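Long-range contacts in UPF0135 protein SA1388 (Staphylococcus aureus subsp. aureus, PDB 3LNL), which is of unknown function but belongs to the GTP cyclohydrolase I type 2/NIF3 family and binds zinc at a dinuclear centre within a toroidal homohexamer: residues B[243-248]-B[282-287]; B[252-257]-B[270-275]; B[289-294]-B[303-308]; B[308-313]-B[325-330]. The protein carries 2 engineered substitutions. All coordinates share one frame; numbering follows the deposited sequence.

Interaction 1 of 4, residues B[243-248]-B[282-287]; sequences GVMAEV and RIAIIG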
loop_
_atom_site.group_PDB
_atom_site.type_symbol
_atom_site.label_atom_id
_atom_site.label_comp_id
_atom_site.label_asym_id
_atom_site.label_seq_id
_atom_site.Cartn_x
_atom_site.Cartn_y
_atom_site.Cartn_z
ATOM N N GLY B 243 -21.602 -0.515 -19.544
ATOM C CA GLY B 243 -21.778 0.191 -20.782
ATOM C C GLY B 243 -22.471 -0.676 -21.812
ATOM O O GLY B 243 -22.600 -1.891 -21.658
ATOM N N VAL B 244 -22.920 -0.011 -22.869
ATOM C CA VAL B 244 -23.368 -0.652 -24.090
ATOM C C VAL B 244 -22.694 -0.043 -25.300
ATOM O O VAL B 244 -22.296 1.147 -25.299
ATOM C CB VAL B 244 -24.915 -0.541 -24.290
ATOM C CG1 VAL B 244 -25.651 -1.380 -23.196
ATOM C CG2 VAL B 244 -25.408 0.936 -24.370
ATOM N N MET B 245 -22.605 -0.846 -26.364
ATOM C CA MET B 245 -22.274 -0.344 -27.695
ATOM C C MET B 245 -23.547 -0.442 -28.474
ATOM O O MET B 245 -24.229 -1.452 -28.386
ATOM C CB MET B 245 -21.170 -1.180 -28.403
ATOM C CG MET B 245 -20.620 -0.524 -29.684
ATOM S SD MET B 245 -19.439 0.850 -29.333
ATOM C CE MET B 245 -18.047 -0.104 -28.625
ATOM N N ALA B 246 -23.847 0.568 -29.288
ATOM C CA ALA B 246 -25.005 0.548 -30.146
ATOM C C ALA B 246 -24.712 1.386 -31.405
ATOM O O ALA B 246 -23.610 1.924 -31.549
ATOM C CB ALA B 246 -26.186 1.115 -29.394
ATOM N N GLU B 247 -25.692 1.481 -32.303
ATOM C CA GLU B 247 -25.553 2.286 -33.519
ATOM C C GLU B 247 -26.767 3.144 -33.794
ATOM O O GLU B 247 -27.904 2.818 -33.386
ATOM C CB GLU B 247 -25.222 1.461 -34.794
ATOM C CG GLU B 247 -25.047 0.033 -34.658
ATOM C CD GLU B 247 -24.990 -0.660 -36.011
ATOM O OE1 GLU B 247 -24.006 -0.470 -36.772
ATOM O OE2 GLU B 247 -25.978 -1.329 -36.356
ATOM N N VAL B 248 -26.514 4.246 -34.493
ATOM C CA VAL B 248 -27.592 5.072 -35.028
ATOM C C VAL B 248 -28.107 4.341 -36.229
ATOM O O VAL B 248 -27.383 3.506 -36.812
ATOM C CB VAL B 248 -27.153 6.502 -35.377
ATOM C CG1 VAL B 248 -26.955 7.275 -34.091
ATOM C CG2 VAL B 248 -25.868 6.520 -36.215
ATOM N N ARG B 282 -21.235 4.107 -34.647
ATOM C CA ARG B 282 -21.220 3.307 -33.448
ATOM C C ARG B 282 -20.945 4.172 -32.213
ATOM O O ARG B 282 -20.020 4.971 -32.191
ATOM C CB ARG B 282 -20.190 2.176 -33.562
ATOM C CG ARG B 282 -20.338 1.386 -34.829
ATOM C CD ARG B 282 -19.310 0.266 -34.959
ATOM N NE ARG B 282 -19.553 -0.703 -33.903
ATOM C CZ ARG B 282 -18.715 -1.671 -33.567
ATOM N NH1 ARG B 282 -17.551 -1.805 -34.203
ATOM N NH2 ARG B 282 -19.052 -2.513 -32.594
ATOM N N ILE B 283 -21.743 3.950 -31.176
ATOM C CA ILE B 283 -21.822 4.759 -29.993
ATOM C C ILE B 283 -21.586 3.886 -28.758
ATOM O O ILE B 283 -22.236 2.882 -28.579
ATOM C CB ILE B 283 -23.223 5.387 -29.958
ATOM C CG1 ILE B 283 -23.401 6.275 -31.256
ATOM C CG2 ILE B 283 -23.402 6.274 -28.707
ATOM C CD1 ILE B 283 -24.684 6.127 -31.849
ATOM N N ALA B 284 -20.629 4.255 -27.910
ATOM C CA ALA B 284 -20.480 3.602 -26.611
ATOM C C ALA B 284 -21.110 4.542 -25.576
ATOM O O ALA B 284 -20.888 5.759 -25.643
ATOM C CB ALA B 284 -19.006 3.375 -26.306
ATOM N N ILE B 285 -21.833 3.982 -24.623
ATOM C CA ILE B 285 -22.544 4.758 -23.591
ATOM C C ILE B 285 -22.278 4.202 -22.211
ATOM O O ILE B 285 -22.494 3.026 -21.960
ATOM C CB ILE B 285 -24.058 4.732 -23.782
ATOM C CG1 ILE B 285 -24.480 5.313 -25.132
ATOM C CG2 ILE B 285 -24.754 5.547 -22.665
ATOM C CD1 ILE B 285 -25.875 4.812 -25.580
ATOM N N ILE B 286 -21.746 5.053 -21.332
ATOM C CA ILE B 286 -21.689 4.773 -19.902
ATOM C C ILE B 286 -22.325 5.954 -19.169
ATOM O O ILE B 286 -21.758 7.037 -19.030
ATOM C CB ILE B 286 -20.289 4.460 -19.352
ATOM C CG1 ILE B 286 -19.712 3.244 -20.048
ATOM C CG2 ILE B 286 -20.376 4.206 -17.803
ATOM C CD1 ILE B 286 -18.310 2.904 -19.674
ATOM N N GLY B 287 -23.556 5.761 -18.729
ATOM C CA GLY B 287 -24.233 6.853 -18.046
ATOM C C GLY B 287 -23.610 7.099 -16.713
ATOM O O GLY B 287 -23.105 6.190 -16.112
#
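Four backbone hydrogen bonds satisfy the facing N-H and C=O groups of Val-244, Ala-246, Ile-283 and Ile-285. Val-244 N gives to Ile-285 O at 3.2 Å, and Ile-285 N returns a bond to Val-244 O at 3.0 Å, nearly along the C=O axis. Ala-246 N reaches Ile-283 O in the carbonyl plane at 2.9 Å; the return bond, Ile-283 N to Ala-246 O, is 2.8 Å and the straightest (168°), its donor lying above the carbonyl plane. These are the hydrogen-bonded pairs of an antiparallel pairing of strands distant in the chain: strand 240-253, which follows the PII-like region, lies between strands 125-142 and 279-285 in the sheet of the C-terminal NIF3 domain. In the non-hydrogen-bonded pairs the alpha carbons supply weak donors: Met-245 CA lies 3.3 Å from Ile-283 O. Met-245, bent at chi2 and chi3, lays SD 4.0 Å from Ala-284 CB, while its CG comes obliquely near Arg-282 NH2. On the opposite sheet face Val-244 CG2 runs alongside Ile-285. Past these pairs, Val-248 crosses Ile-283 at about a right angle, CG1 to CD1 a tight 3.4 Å, with chi2 of Ile-283 unstaggered at 138°. Asn-124 donates to Glu-247 OE2.

Interaction 2 of 4, residues B[252-257]-B[270-275]; sequences MTLEDF and VRFVGE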
loop_
_atom_site.group_PDB
_atom_site.type_symbol
_atom_site.label_atom_id
_atom_site.label_comp_id
_atom_site.label_asym_id
_atom_site.label_seq_id
_atom_site.Cartn_x
_atom_site.Cartn_y
_atom_site.Cartn_z
ATOM N N MET B 252 -24.538 9.720 -38.971
ATOM C CA MET B 252 -24.797 11.137 -38.886
ATOM C C MET B 252 -23.582 11.881 -38.332
ATOM O O MET B 252 -22.593 11.271 -37.956
ATOM C CB MET B 252 -26.016 11.396 -38.035
ATOM C CG MET B 252 -25.890 10.974 -36.619
ATOM S SD MET B 252 -27.545 10.774 -35.860
ATOM C CE MET B 252 -28.030 12.447 -35.733
ATOM N N THR B 253 -23.636 13.204 -38.312
ATOM C CA THR B 253 -22.484 13.972 -37.829
ATOM C C THR B 253 -22.529 14.005 -36.304
ATOM O O THR B 253 -23.587 13.924 -35.691
ATOM C CB THR B 253 -22.441 15.413 -38.399
ATOM O OG1 THR B 253 -23.526 16.175 -37.868
ATOM C CG2 THR B 253 -22.482 15.456 -39.991
ATOM N N LEU B 254 -21.354 14.115 -35.691
ATOM C CA LEU B 254 -21.237 14.282 -34.273
ATOM C C LEU B 254 -22.168 15.388 -33.701
ATOM O O LEU B 254 -22.840 15.172 -32.665
ATOM C CB LEU B 254 -19.783 14.578 -33.890
ATOM C CG LEU B 254 -19.426 14.734 -32.424
ATOM C CD1 LEU B 254 -19.922 13.528 -31.570
ATOM C CD2 LEU B 254 -17.870 14.905 -32.284
ATOM N N GLU B 255 -22.160 16.562 -34.300
ATOM C CA GLU B 255 -22.989 17.636 -33.781
ATOM C C GLU B 255 -24.469 17.335 -33.928
ATOM O O GLU B 255 -25.246 17.637 -33.030
ATOM C CB GLU B 255 -22.663 18.970 -34.428
ATOM C CG GLU B 255 -23.122 19.124 -35.801
ATOM C CD GLU B 255 -22.720 20.480 -36.388
ATOM O OE1 GLU B 255 -22.785 20.589 -37.638
ATOM O OE2 GLU B 255 -22.336 21.394 -35.591
ATOM N N ASP B 256 -24.842 16.659 -34.998
ATOM C CA ASP B 256 -26.239 16.299 -35.206
ATOM C C ASP B 256 -26.678 15.237 -34.208
ATOM O O ASP B 256 -27.798 15.291 -33.704
ATOM C CB ASP B 256 -26.472 15.814 -36.637
ATOM C CG ASP B 256 -26.454 16.962 -37.652
ATOM O OD1 ASP B 256 -26.352 18.150 -37.278
ATOM O OD2 ASP B 256 -26.558 16.662 -38.824
ATOM N N PHE B 257 -25.795 14.270 -33.944
ATOM C CA PHE B 257 -26.053 13.265 -32.929
ATOM C C PHE B 257 -26.187 13.895 -31.546
ATOM O O PHE B 257 -27.154 13.603 -30.826
ATOM C CB PHE B 257 -24.986 12.170 -32.919
ATOM C CG PHE B 257 -25.282 11.075 -31.955
ATOM C CD1 PHE B 257 -26.490 10.393 -32.016
ATOM C CD2 PHE B 257 -24.375 10.744 -30.958
ATOM C CE1 PHE B 257 -26.802 9.410 -31.095
ATOM C CE2 PHE B 257 -24.661 9.733 -30.072
ATOM C CZ PHE B 257 -25.880 9.058 -30.156
ATOM N N VAL B 270 -25.838 20.360 -23.703
ATOM C CA VAL B 270 -24.928 19.279 -24.014
ATOM C C VAL B 270 -23.628 19.873 -24.555
ATOM O O VAL B 270 -23.650 20.958 -25.135
ATOM C CB VAL B 270 -25.626 18.318 -25.020
ATOM C CG1 VAL B 270 -24.658 17.425 -25.725
ATOM C CG2 VAL B 270 -26.738 17.506 -24.241
ATOM N N ARG B 271 -22.511 19.188 -24.315
ATOM C CA ARG B 271 -21.237 19.560 -24.915
ATOM C C ARG B 271 -20.524 18.340 -25.488
ATOM O O ARG B 271 -20.646 17.191 -24.976
ATOM C CB ARG B 271 -20.340 20.301 -23.892
ATOM C CG ARG B 271 -20.080 19.553 -22.628
ATOM C CD ARG B 271 -19.557 20.454 -21.506
ATOM N NE ARG B 271 -19.406 19.699 -20.249
ATOM C CZ ARG B 271 -19.033 20.230 -19.088
ATOM N NH1 ARG B 271 -18.781 21.530 -18.989
ATOM N NH2 ARG B 271 -18.870 19.455 -18.012
ATOM N N PHE B 272 -19.795 18.567 -26.580
ATOM C CA PHE B 272 -19.130 17.497 -27.234
ATOM C C PHE B 272 -17.704 17.855 -27.532
ATOM O O PHE B 272 -17.320 19.009 -27.490
ATOM C CB PHE B 272 -19.891 17.020 -28.468
ATOM C CG PHE B 272 -19.969 18.010 -29.589
ATOM C CD1 PHE B 272 -18.983 18.066 -30.555
ATOM C CD2 PHE B 272 -21.079 18.823 -29.730
ATOM C CE1 PHE B 272 -19.085 18.978 -31.596
ATOM C CE2 PHE B 272 -21.196 19.690 -30.793
ATOM C CZ PHE B 272 -20.188 19.777 -31.708
ATOM N N VAL B 273 -16.915 16.820 -27.730
ATOM C CA VAL B 273 -15.515 16.961 -28.046
ATOM C C VAL B 273 -15.267 16.212 -29.323
ATOM O O VAL B 273 -15.542 15.009 -29.400
ATOM C CB VAL B 273 -14.607 16.369 -26.912
ATOM C CG1 VAL B 273 -13.091 16.507 -27.261
ATOM C CG2 VAL B 273 -14.919 17.032 -25.571
ATOM N N GLY B 274 -14.724 16.912 -30.314
ATOM C CA GLY B 274 -14.413 16.324 -31.642
ATOM C C GLY B 274 -14.900 17.260 -32.744
ATOM O O GLY B 274 -15.618 18.229 -32.469
ATOM N N GLU B 275 -14.501 16.980 -33.975
ATOM C CA GLU B 275 -14.879 17.794 -35.128
ATOM C C GLU B 275 -16.407 17.664 -35.264
ATOM O O GLU B 275 -16.966 16.563 -35.185
ATOM C CB GLU B 275 -14.159 17.333 -36.445
ATOM C CG GLU B 275 -12.571 17.257 -36.485
ATOM C CD GLU B 275 -11.979 16.669 -37.843
ATOM O OE1 GLU B 275 -12.708 15.979 -38.628
ATOM O OE2 GLU B 275 -10.776 16.912 -38.152
#
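Apolar contact carries this meeting, and no hydrogen bond crosses it. Leu-254, with CG anti to its backbone N (chi1 -178°), drives its CD2 branch against the Phe-272 ring, 3.8 Å from CD1, the two side chains crossing obliquely. At the far end of the same ring, Glu-255 CB lies 3.8 Å from Phe-272 CZ, so an aliphatic carbon of an acidic residue helps to cover it. Phe-272 CG sits between its own backbone N and carbonyl carbon (chi1 66°), the crowded position, which turns the ring toward the helix. The pieces joined are the first turn of helix 254-264, directly after strand 240-253, and the short strand 271-273, which is antiparallel to strand 325-327 and pairs with a strand of a neighbouring subunit. Carbon also meets backbone oxygen: Leu-254 CD2 is 3.5 Å from Glu-275 O and 3.7 Å from Val-273 O, and rests 3.8 Å from Gly-274 CA, where there is no side chain to obstruct it. Polar bonds hold the helix start instead. Thr-253 is the N-cap, its OG1 accepting from Asp-256 N at 3.2 Å, and Phe-257 N gives to Thr-253 O at 2.8 Å.

Interaction 3 of 4, residues B[289-294]-B[303-308]; sequences SGIGYE and DVFVTG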
loop_
_atom_site.group_PDB
_atom_site.type_symbol
_atom_site.label_atom_id
_atom_site.label_comp_id
_atom_site.label_asym_id
_atom_site.label_seq_id
_atom_site.Cartn_x
_atom_site.Cartn_y
_atom_site.Cartn_z
ATOM N N SER B 289 -20.719 8.796 -14.711
ATOM C CA SER B 289 -19.361 9.340 -14.800
ATOM C C SER B 289 -18.467 8.213 -15.310
ATOM O O SER B 289 -17.905 7.461 -14.503
ATOM C CB SER B 289 -18.846 9.799 -13.441
ATOM O OG SER B 289 -17.528 10.386 -13.601
ATOM N N GLY B 290 -18.352 8.087 -16.625
ATOM C CA GLY B 290 -17.600 6.953 -17.225
ATOM C C GLY B 290 -16.266 7.262 -17.824
ATOM O O GLY B 290 -15.657 6.415 -18.478
ATOM N N ILE B 291 -15.776 8.478 -17.580
ATOM C CA ILE B 291 -14.482 8.838 -18.095
ATOM C C ILE B 291 -13.483 7.893 -17.427
ATOM O O ILE B 291 -13.611 7.591 -16.235
ATOM C CB ILE B 291 -14.123 10.342 -17.912
ATOM C CG1 ILE B 291 -14.970 11.215 -18.841
ATOM C CG2 ILE B 291 -12.616 10.564 -18.166
ATOM C CD1 ILE B 291 -14.646 11.015 -20.378
ATOM N N GLY B 292 -12.524 7.407 -18.227
ATOM C CA GLY B 292 -11.651 6.313 -17.851
ATOM C C GLY B 292 -11.868 5.171 -18.839
ATOM O O GLY B 292 -10.959 4.400 -19.057
ATOM N N TYR B 293 -13.043 5.099 -19.463
ATOM C CA TYR B 293 -13.380 4.002 -20.423
ATOM C C TYR B 293 -13.352 4.431 -21.875
ATOM O O TYR B 293 -13.541 3.593 -22.761
ATOM C CB TYR B 293 -14.775 3.386 -20.108
ATOM C CG TYR B 293 -14.793 2.578 -18.851
ATOM C CD1 TYR B 293 -15.083 3.163 -17.637
ATOM C CD2 TYR B 293 -14.537 1.212 -18.881
ATOM C CE1 TYR B 293 -15.102 2.392 -16.439
ATOM C CE2 TYR B 293 -14.560 0.443 -17.717
ATOM C CZ TYR B 293 -14.849 1.050 -16.515
ATOM O OH TYR B 293 -14.867 0.313 -15.387
ATOM N N GLU B 294 -13.081 5.712 -22.139
ATOM C CA GLU B 294 -13.219 6.230 -23.516
ATOM C C GLU B 294 -12.226 5.644 -24.500
ATOM O O GLU B 294 -12.584 5.378 -25.665
ATOM C CB GLU B 294 -13.221 7.768 -23.578
ATOM C CG GLU B 294 -11.953 8.536 -23.151
ATOM C CD GLU B 294 -11.807 8.720 -21.635
ATOM O OE1 GLU B 294 -12.457 7.957 -20.872
ATOM O OE2 GLU B 294 -11.007 9.613 -21.212
ATOM N N ASP B 303 -17.268 5.150 -32.354
ATOM C CA ASP B 303 -16.972 6.465 -32.956
ATOM C C ASP B 303 -17.080 7.634 -31.979
ATOM O O ASP B 303 -16.511 8.713 -32.240
ATOM C CB ASP B 303 -17.912 6.738 -34.150
ATOM C CG ASP B 303 -17.793 5.663 -35.244
ATOM O OD1 ASP B 303 -16.659 5.200 -35.504
ATOM O OD2 ASP B 303 -18.849 5.267 -35.801
ATOM N N VAL B 304 -17.812 7.426 -30.871
ATOM C CA VAL B 304 -18.008 8.440 -29.844
ATOM C C VAL B 304 -18.363 7.718 -28.544
ATOM O O VAL B 304 -18.962 6.616 -28.553
ATOM C CB VAL B 304 -19.130 9.485 -30.257
ATOM C CG1 VAL B 304 -20.508 8.777 -30.490
ATOM C CG2 VAL B 304 -19.257 10.629 -29.229
ATOM N N PHE B 305 -17.882 8.301 -27.459
ATOM C CA PHE B 305 -18.104 7.851 -26.140
ATOM C C PHE B 305 -19.015 8.846 -25.449
ATOM O O PHE B 305 -18.679 10.007 -25.330
ATOM C CB PHE B 305 -16.807 7.721 -25.388
ATOM C CG PHE B 305 -16.958 7.139 -24.005
ATOM C CD1 PHE B 305 -17.341 5.810 -23.830
ATOM C CD2 PHE B 305 -16.766 7.939 -22.864
ATOM C CE1 PHE B 305 -17.460 5.264 -22.567
ATOM C CE2 PHE B 305 -16.917 7.410 -21.591
ATOM C CZ PHE B 305 -17.269 6.069 -21.431
ATOM N N VAL B 306 -20.178 8.372 -25.008
ATOM C CA VAL B 306 -21.201 9.202 -24.385
ATOM C C VAL B 306 -21.249 8.934 -22.903
ATOM O O VAL B 306 -21.388 7.759 -22.458
ATOM C CB VAL B 306 -22.603 8.909 -24.970
ATOM C CG1 VAL B 306 -23.688 9.756 -24.247
ATOM C CG2 VAL B 306 -22.611 9.153 -26.503
ATOM N N THR B 307 -21.112 10.002 -22.110
ATOM C CA THR B 307 -21.102 9.868 -20.657
ATOM C C THR B 307 -21.481 11.204 -19.999
ATOM O O THR B 307 -21.938 12.124 -20.679
ATOM C CB THR B 307 -19.728 9.338 -20.154
ATOM O OG1 THR B 307 -19.855 8.847 -18.821
ATOM C CG2 THR B 307 -18.597 10.406 -20.183
ATOM N N GLY B 308 -21.295 11.300 -18.692
ATOM C CA GLY B 308 -21.482 12.551 -17.945
ATOM C C GLY B 308 -20.262 12.937 -17.165
ATOM O O GLY B 308 -19.273 12.192 -17.152
HETATM O O HOH W 1 -16.897 10.970 -16.141
#
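Two anti torsions aim the strand's side chains at the loop: Phe-305 CG lies anti to its backbone N (chi1 -175°), as does Thr-307 OG1 (chi1 -163°), which leaves CG2 in the crowded position. OG1 of Thr-307 thereby accepts from Gly-290 N at 2.8 Å, a somewhat bent bond, and it also hydrogen-bonds to Ile-286 O. Thr-307 CG2 meets Ile-291 CG1 at 4.0 Å, the two side chains crossing at about a right angle. The Phe-305 ring slides under the start of helix 294-299. Glu-294 CA stands over its face in a CH-pi contact, 4.0 Å from the ring centroid; Glu-294 CB packs 3.6 Å from Phe-305 CD2; and Tyr-293 CB touches CZ. Glu-294 is bent at chi2 (-81°), so that OE1 turns back and takes Gly-292 N on its syn lone pair at 2.7 Å, bracing the type II turn from Gly-290 to Tyr-293. Water 1 bridges the segments, accepting from Ile-291 N and donating to Gly-308 O at 2.9 Å, with Ser-289 OG beside it at 2.7 Å. This is the glycine-rich connection of a beta-alpha-beta unit, from strand 279-285 through helix 294-299 to the parallel strand 304-307, and Ser-289 lies close to zinc-binding His-330.

Interaction 4 of 4, residues B[308-313]-B[325-330]; sequences GDIKHH and LIDINH. With ZN (zinc ion), chain F.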
loop_
_atom_site.group_PDB
_atom_site.type_symbol
_atom_site.label_atom_id
_atom_site.label_comp_id
_atom_site.label_asym_id
_atom_site.label_seq_id
_atom_site.Cartn_x
_atom_site.Cartn_y
_atom_site.Cartn_z
ATOM N N GLY B 308 -21.295 11.300 -18.692
ATOM C CA GLY B 308 -21.482 12.551 -17.945
ATOM C C GLY B 308 -20.262 12.937 -17.165
ATOM O O GLY B 308 -19.273 12.192 -17.152
ATOM N N ASP B 309 -20.327 14.123 -16.531
ATOM C CA ASP B 309 -19.294 14.672 -15.620
ATOM C C ASP B 309 -17.916 14.741 -16.308
ATOM O O ASP B 309 -16.912 14.439 -15.688
ATOM C CB ASP B 309 -19.139 13.807 -14.340
ATOM C CG ASP B 309 -20.201 14.063 -13.263
ATOM O OD1 ASP B 309 -20.897 15.075 -13.288
ATOM O OD2 ASP B 309 -20.312 13.215 -12.322
ATOM N N ILE B 310 -17.860 15.135 -17.582
ATOM C CA ILE B 310 -16.563 15.244 -18.267
ATOM C C ILE B 310 -15.867 16.541 -17.833
ATOM O O ILE B 310 -16.487 17.623 -17.802
ATOM C CB ILE B 310 -16.690 15.177 -19.789
ATOM C CG1 ILE B 310 -17.517 13.929 -20.182
ATOM C CG2 ILE B 310 -15.292 15.168 -20.414
ATOM C CD1 ILE B 310 -17.697 13.674 -21.674
ATOM N N LYS B 311 -14.621 16.404 -17.416
ATOM C CA LYS B 311 -13.793 17.527 -17.001
ATOM C C LYS B 311 -12.798 17.978 -18.080
ATOM O O LYS B 311 -12.450 17.224 -19.001
ATOM C CB LYS B 311 -13.044 17.177 -15.732
ATOM C CG LYS B 311 -14.055 16.954 -14.574
ATOM C CD LYS B 311 -13.424 16.724 -13.242
ATOM C CE LYS B 311 -12.285 15.737 -13.340
ATOM N NZ LYS B 311 -11.681 15.518 -11.970
ATOM N N HIS B 312 -12.395 19.243 -17.963
ATOM C CA HIS B 312 -11.512 19.906 -18.937
ATOM C C HIS B 312 -10.341 19.086 -19.414
ATOM O O HIS B 312 -10.185 18.878 -20.607
ATOM C CB HIS B 312 -10.986 21.212 -18.321
ATOM C CG HIS B 312 -10.040 21.946 -19.195
ATOM N ND1 HIS B 312 -10.446 22.626 -20.318
ATOM C CD2 HIS B 312 -8.680 22.054 -19.147
ATOM C CE1 HIS B 312 -9.381 23.165 -20.904
ATOM N NE2 HIS B 312 -8.294 22.823 -20.220
ATOM N N HIS B 313 -9.474 18.660 -18.488
ATOM C CA HIS B 313 -8.236 18.022 -18.890
ATOM C C HIS B 313 -8.501 16.680 -19.561
ATOM O O HIS B 313 -7.771 16.295 -20.469
ATOM C CB HIS B 313 -7.250 17.884 -17.725
ATOM C CG HIS B 313 -6.558 19.167 -17.403
ATOM N ND1 HIS B 313 -5.593 19.712 -18.222
ATOM C CD2 HIS B 313 -6.742 20.044 -16.387
ATOM C CE1 HIS B 313 -5.200 20.868 -17.707
ATOM N NE2 HIS B 313 -5.866 21.079 -16.581
ATOM N N LEU B 325 -16.144 12.657 -27.763
ATOM C CA LEU B 325 -16.937 12.541 -26.538
ATOM C C LEU B 325 -18.203 13.369 -26.648
ATOM O O LEU B 325 -18.216 14.366 -27.361
ATOM C CB LEU B 325 -16.167 13.051 -25.334
ATOM C CG LEU B 325 -14.819 12.448 -25.016
ATOM C CD1 LEU B 325 -14.166 13.293 -23.867
ATOM C CD2 LEU B 325 -14.896 10.981 -24.668
ATOM N N ILE B 326 -19.249 12.908 -25.970
ATOM C CA ILE B 326 -20.412 13.719 -25.640
ATOM C C ILE B 326 -20.687 13.606 -24.136
ATOM O O ILE B 326 -20.841 12.514 -23.573
ATOM C CB ILE B 326 -21.718 13.359 -26.441
ATOM C CG1 ILE B 326 -21.475 13.407 -27.944
ATOM C CG2 ILE B 326 -22.839 14.339 -26.064
ATOM C CD1 ILE B 326 -22.531 12.799 -28.811
ATOM N N ASP B 327 -20.764 14.765 -23.492
ATOM C CA ASP B 327 -21.253 14.904 -22.134
ATOM C C ASP B 327 -22.742 15.160 -22.156
ATOM O O ASP B 327 -23.190 16.263 -22.443
ATOM C CB ASP B 327 -20.515 16.044 -21.436
ATOM C CG ASP B 327 -20.700 16.070 -19.920
ATOM O OD1 ASP B 327 -21.625 15.409 -19.400
ATOM O OD2 ASP B 327 -19.900 16.780 -19.257
ATOM N N ILE B 328 -23.518 14.137 -21.803
ATOM C CA ILE B 328 -24.972 14.282 -21.680
ATOM C C ILE B 328 -25.404 14.640 -20.237
ATOM O O ILE B 328 -26.625 14.744 -19.936
ATOM C CB ILE B 328 -25.725 13.034 -22.104
ATOM C CG1 ILE B 328 -25.252 11.796 -21.341
ATOM C CG2 ILE B 328 -25.640 12.871 -23.607
ATOM C CD1 ILE B 328 -26.206 10.532 -21.534
ATOM N N ASN B 329 -24.395 14.834 -19.383
ATOM C CA ASN B 329 -24.540 15.083 -17.950
ATOM C C ASN B 329 -24.826 13.798 -17.187
ATOM O O ASN B 329 -25.404 12.830 -17.723
ATOM C CB ASN B 329 -25.560 16.201 -17.675
ATOM C CG ASN B 329 -25.224 17.497 -18.437
ATOM O OD1 ASN B 329 -24.057 17.901 -18.490
ATOM N ND2 ASN B 329 -26.221 18.071 -19.120
ATOM N N HIS B 330 -24.303 13.727 -15.978
ATOM C CA HIS B 330 -24.499 12.583 -15.116
ATOM C C HIS B 330 -25.995 12.458 -14.838
ATOM O O HIS B 330 -26.522 11.324 -14.780
ATOM C CB HIS B 330 -23.739 12.865 -13.834
ATOM C CG HIS B 330 -23.583 11.720 -12.882
ATOM N ND1 HIS B 330 -22.399 11.511 -12.190
ATOM C CD2 HIS B 330 -24.442 10.762 -12.468
ATOM C CE1 HIS B 330 -22.559 10.484 -11.362
ATOM N NE2 HIS B 330 -23.753 9.951 -11.579
HETATM ZN ZN ZN F . -24.407 7.764 -11.168
HETATM O O HOH W 2 -22.550 15.979 -15.076
HETATM O O HOH W 3 -23.019 7.882 -9.410
HETATM O O HOH W 4 -22.506 7.308 -12.232
HETATM O O HOH W 5 -24.307 5.611 -10.981
#
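His-330 uses both ring nitrogens: ND1 donates to Asp-309 OD2 at 2.7 Å, nearly straight (168°), and NE2 binds zinc at 2.3 Å. The carboxylate oxygen lies in the imidazole plane, although the N-H meets OD2 from above the carboxylate, the two planes standing 63° apart. Waters 3, 4 and 5, with His-69 and Glu-333, complete the zinc shell. Water 2 ties the segments together, donating to Asp-309 OD1 at 2.6 Å and accepting from His-330 N at 3.0 Å. Deeper in, Asp-327 closes an Asx turn through OD1 to Asn-329 N, while OD2 takes Ile-310 N at 3.1 Å and forms a salt bridge with Arg-271. Gly-308 CA presses to 3.6 Å from His-330 N. Ile-310 extends CD1 to Leu-325 CB (4.0 Å) and along Asp-327 CB, packing the loop before helix 312-321 against strand 325-327 of the beta-alpha-beta unit, Ala-315 of that helix also touching Ile-310. His-312 of a neighbouring subunit stacks on the His-330 ring. Asp-309 is thus a second-shell residue that, together with the zinc bond at NE2, holds the ring's rotation and probably makes the imidazole a stronger donor to zinc; the metal in turn would be expected to strengthen the ND1-H bond.

Following the chain, strand 240-253 opens interaction 1 at 243-248. Interaction 2 (252-257 with 270-275) then opens and closes inside that loop, spanning helix 254-264, before 282-287 completes interaction 1. Interactions 3 and 4 follow in series, closing shorter loops round helices 294-299 and 312-321 and sharing Gly-308; none of the four cross. Together they span one sheet: strand 279-285 lies between 240-253 and 304-307, and 325-327 lies between 304-307 and 271-273. The Thr-307 backbone bonds to Ile-326 and Ile-328, tying interaction 3 to interaction 4; Val-273 N bonds to Leu-325 O, joining interactions 2 and 4; and Phe-257 packs on Ile-283 and Val-306. Interactions 2 and 4 also touch the second subunit.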